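Long-range contact in HAD family phosphatase (Pseudomonas syringae pv. tomato, PDB 2ODA), which is probably a phosphatase-like member of a Pseudomonas-specific subfamily of the haloacid dehalogenase superfamily, with a biochemical role not firmly established: residues 6-12 against 106-111. Sequence-based numbering, arbitrary orientation.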
loop_
_atom_site.group_PDB
_atom_site.type_symbol
_atom_site.label_atom_id
_atom_site.label_comp_id
_atom_site.label_asym_id
_atom_site.label_seq_id
_atom_site.Cartn_x
_atom_site.Cartn_y
_atom_site.Cartn_z
ATOM N N PHE B 6 12.259 10.901 -2.018
ATOM C CA PHE B 6 11.720 9.561 -2.264
ATOM C C PHE B 6 12.229 8.575 -1.216
ATOM O O PHE B 6 13.445 8.427 -1.033
ATOM C CB PHE B 6 12.086 9.087 -3.689
ATOM C CG PHE B 6 11.598 10.005 -4.761
ATOM C CD1 PHE B 6 10.283 9.921 -5.209
ATOM C CD2 PHE B 6 12.441 10.970 -5.320
ATOM C CE1 PHE B 6 9.800 10.774 -6.209
ATOM C CE2 PHE B 6 11.964 11.844 -6.297
ATOM C CZ PHE B 6 10.635 11.743 -6.732
ATOM N N PRO B 7 11.310 7.906 -0.503
ATOM C CA PRO B 7 11.758 6.956 0.524
ATOM C C PRO B 7 12.294 5.615 -0.004
ATOM O O PRO B 7 13.135 5.008 0.654
ATOM C CB PRO B 7 10.519 6.739 1.387
ATOM C CG PRO B 7 9.359 7.137 0.556
ATOM C CD PRO B 7 9.840 8.034 -0.554
ATOM N N ALA B 8 11.835 5.175 -1.173
ATOM C CA ALA B 8 12.240 3.876 -1.705
ATOM C C ALA B 8 11.942 3.852 -3.202
ATOM O O ALA B 8 11.001 4.507 -3.654
ATOM C CB ALA B 8 11.489 2.746 -1.007
ATOM N N LEU B 9 12.739 3.084 -3.936
ATOM C CA LEU B 9 12.507 2.832 -5.344
ATOM C C LEU B 9 12.439 1.334 -5.603
ATOM O O LEU B 9 13.283 0.552 -5.122
ATOM C CB LEU B 9 13.590 3.479 -6.222
ATOM C CG LEU B 9 13.836 4.993 -6.124
ATOM C CD1 LEU B 9 15.026 5.391 -7.000
ATOM C CD2 LEU B 9 12.598 5.782 -6.554
ATOM N N LEU B 10 11.421 0.935 -6.359
ATOM C CA LEU B 10 11.254 -0.455 -6.804
ATOM C C LEU B 10 11.541 -0.532 -8.280
ATOM O O LEU B 10 11.097 0.345 -9.023
ATOM C CB LEU B 10 9.821 -0.913 -6.554
ATOM C CG LEU B 10 9.340 -0.746 -5.106
ATOM C CD1 LEU B 10 7.901 -1.282 -5.000
ATOM C CD2 LEU B 10 10.281 -1.453 -4.100
ATOM N N PHE B 11 12.258 -1.577 -8.715
ATOM C CA PHE B 11 12.579 -1.756 -10.140
ATOM C C PHE B 11 12.174 -3.138 -10.607
ATOM O O PHE B 11 12.439 -4.124 -9.932
ATOM C CB PHE B 11 14.098 -1.678 -10.371
ATOM C CG PHE B 11 14.692 -0.329 -10.149
ATOM C CD1 PHE B 11 15.155 0.043 -8.886
ATOM C CD2 PHE B 11 14.851 0.554 -11.210
ATOM C CE1 PHE B 11 15.747 1.309 -8.688
ATOM C CE2 PHE B 11 15.452 1.810 -11.026
ATOM C CZ PHE B 11 15.901 2.173 -9.758
ATOM N N GLY B 12 11.567 -3.231 -11.780
ATOM C CA GLY B 12 11.555 -4.533 -12.461
ATOM C C GLY B 12 13.004 -4.985 -12.692
ATOM O O GLY B 12 13.902 -4.162 -12.827
ATOM N N GLU B 106 3.785 6.995 0.853
ATOM C CA GLU B 106 3.930 8.280 0.187
ATOM C C GLU B 106 5.340 8.471 -0.389
ATOM O O GLU B 106 6.344 8.337 0.324
ATOM C CB GLU B 106 3.564 9.448 1.108
ATOM C CG GLU B 106 3.574 10.805 0.355
ATOM C CD GLU B 106 3.354 12.002 1.263
ATOM O OE1 GLU B 106 3.002 11.801 2.435
ATOM O OE2 GLU B 106 3.525 13.150 0.788
ATOM N N GLY B 107 5.385 8.766 -1.686
ATOM C CA GLY B 107 6.631 9.048 -2.396
ATOM C C GLY B 107 7.363 7.843 -2.952
ATOM O O GLY B 107 8.379 8.006 -3.646
ATOM N N CYS B 108 6.889 6.628 -2.649
ATOM C CA CYS B 108 7.515 5.419 -3.221
ATOM C C CYS B 108 7.245 5.319 -4.729
ATOM O O CYS B 108 6.162 5.680 -5.192
ATOM C CB CYS B 108 7.044 4.159 -2.497
ATOM S SG CYS B 108 7.597 4.068 -0.775
ATOM N N VAL B 109 8.230 4.828 -5.487
ATOM C CA VAL B 109 8.134 4.780 -6.955
ATOM C C VAL B 109 8.464 3.383 -7.479
ATOM O O VAL B 109 9.332 2.704 -6.929
ATOM C CB VAL B 109 9.109 5.782 -7.626
ATOM C CG1 VAL B 109 8.865 5.856 -9.141
ATOM C CG2 VAL B 109 8.982 7.176 -6.997
ATOM N N LEU B 110 7.757 2.969 -8.541
ATOM C CA LEU B 110 8.074 1.731 -9.243
ATOM C C LEU B 110 8.505 2.119 -10.643
ATOM O O LEU B 110 7.820 2.885 -11.316
ATOM C CB LEU B 110 6.844 0.795 -9.339
ATOM C CG LEU B 110 6.987 -0.359 -10.358
ATOM C CD1 LEU B 110 8.012 -1.401 -9.893
ATOM C CD2 LEU B 110 5.628 -1.045 -10.595
ATOM N N ILE B 111 9.628 1.576 -11.072
ATOM C CA ILE B 111 10.114 1.778 -12.428
ATOM C C ILE B 111 10.074 0.417 -13.136
ATOM O O ILE B 111 10.631 -0.545 -12.621
ATOM C CB ILE B 111 11.565 2.296 -12.396
ATOM C CG1 ILE B 111 11.628 3.636 -11.628
ATOM C CG2 ILE B 111 12.118 2.472 -13.821
ATOM C CD1 ILE B 111 12.206 3.527 -10.219
#
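Strands 9-12 and 109-111 run parallel as neighbours, their axes 4.7 Å apart and inclined by 19°. In a parallel pair one residue bonds through both its backbone groups to the two residues flanking its partner, and Leu10, paired with Leu110, is the case here: Leu10 N gives to Val109 O (2.8 Å), and Leu10 O receives from Ile111 N. Just ahead of strand 9-12, Ala8 O takes a weak bond from Val109 N, at 3.3 Å. Side chains then sort by face. Leu9, Phe11, Val109 and Ile111 share one. There Ile111 stands beside Phe11, and its CD1 lies over one face of the Phe11 ring, 4.0 Å from the centroid and displaced toward the rim, a CH-pi contact. Leu9 and Val109 are likewise side by side, CD2 of Leu9 resting 3.6 Å from CB of Val109. The pair forms the middle of a parallel sheet with strand order 3-2-1-4-5-6, the Rossmann-like core of the HAD fold, where strand 9-12 also bonds to 55-58 on its other edge. In HAD relatives the end of this first strand normally carries the nucleophilic aspartate; Gly12 apparently occupies that position here, its N held by Ile111 O. On the opposite face CB of Leu10 meets CD1 of Leu110; helix 91-99 covers Leu10 through Cys93, Ala96 and Leu97. The segments preceding both strands, 6-8 and 106-108, continue the contact. CG of Pro7 touches Cys108 SG at 3.8 Å. With CG anti to the carbonyl carbon, beside the backbone N (chi1 -58°), the Phe6 ring turns its CD1 edge to Gly107 O, which lies in the ring plane at 3.1 Å; CG2 of Val109 lies 3.5 Å from that CD1, oblique to the ring. Gly107 O is buried without a hydrogen-bonding partner, and Leu183 and Ile186 of helix 179-191 touch the Phe6 side chain.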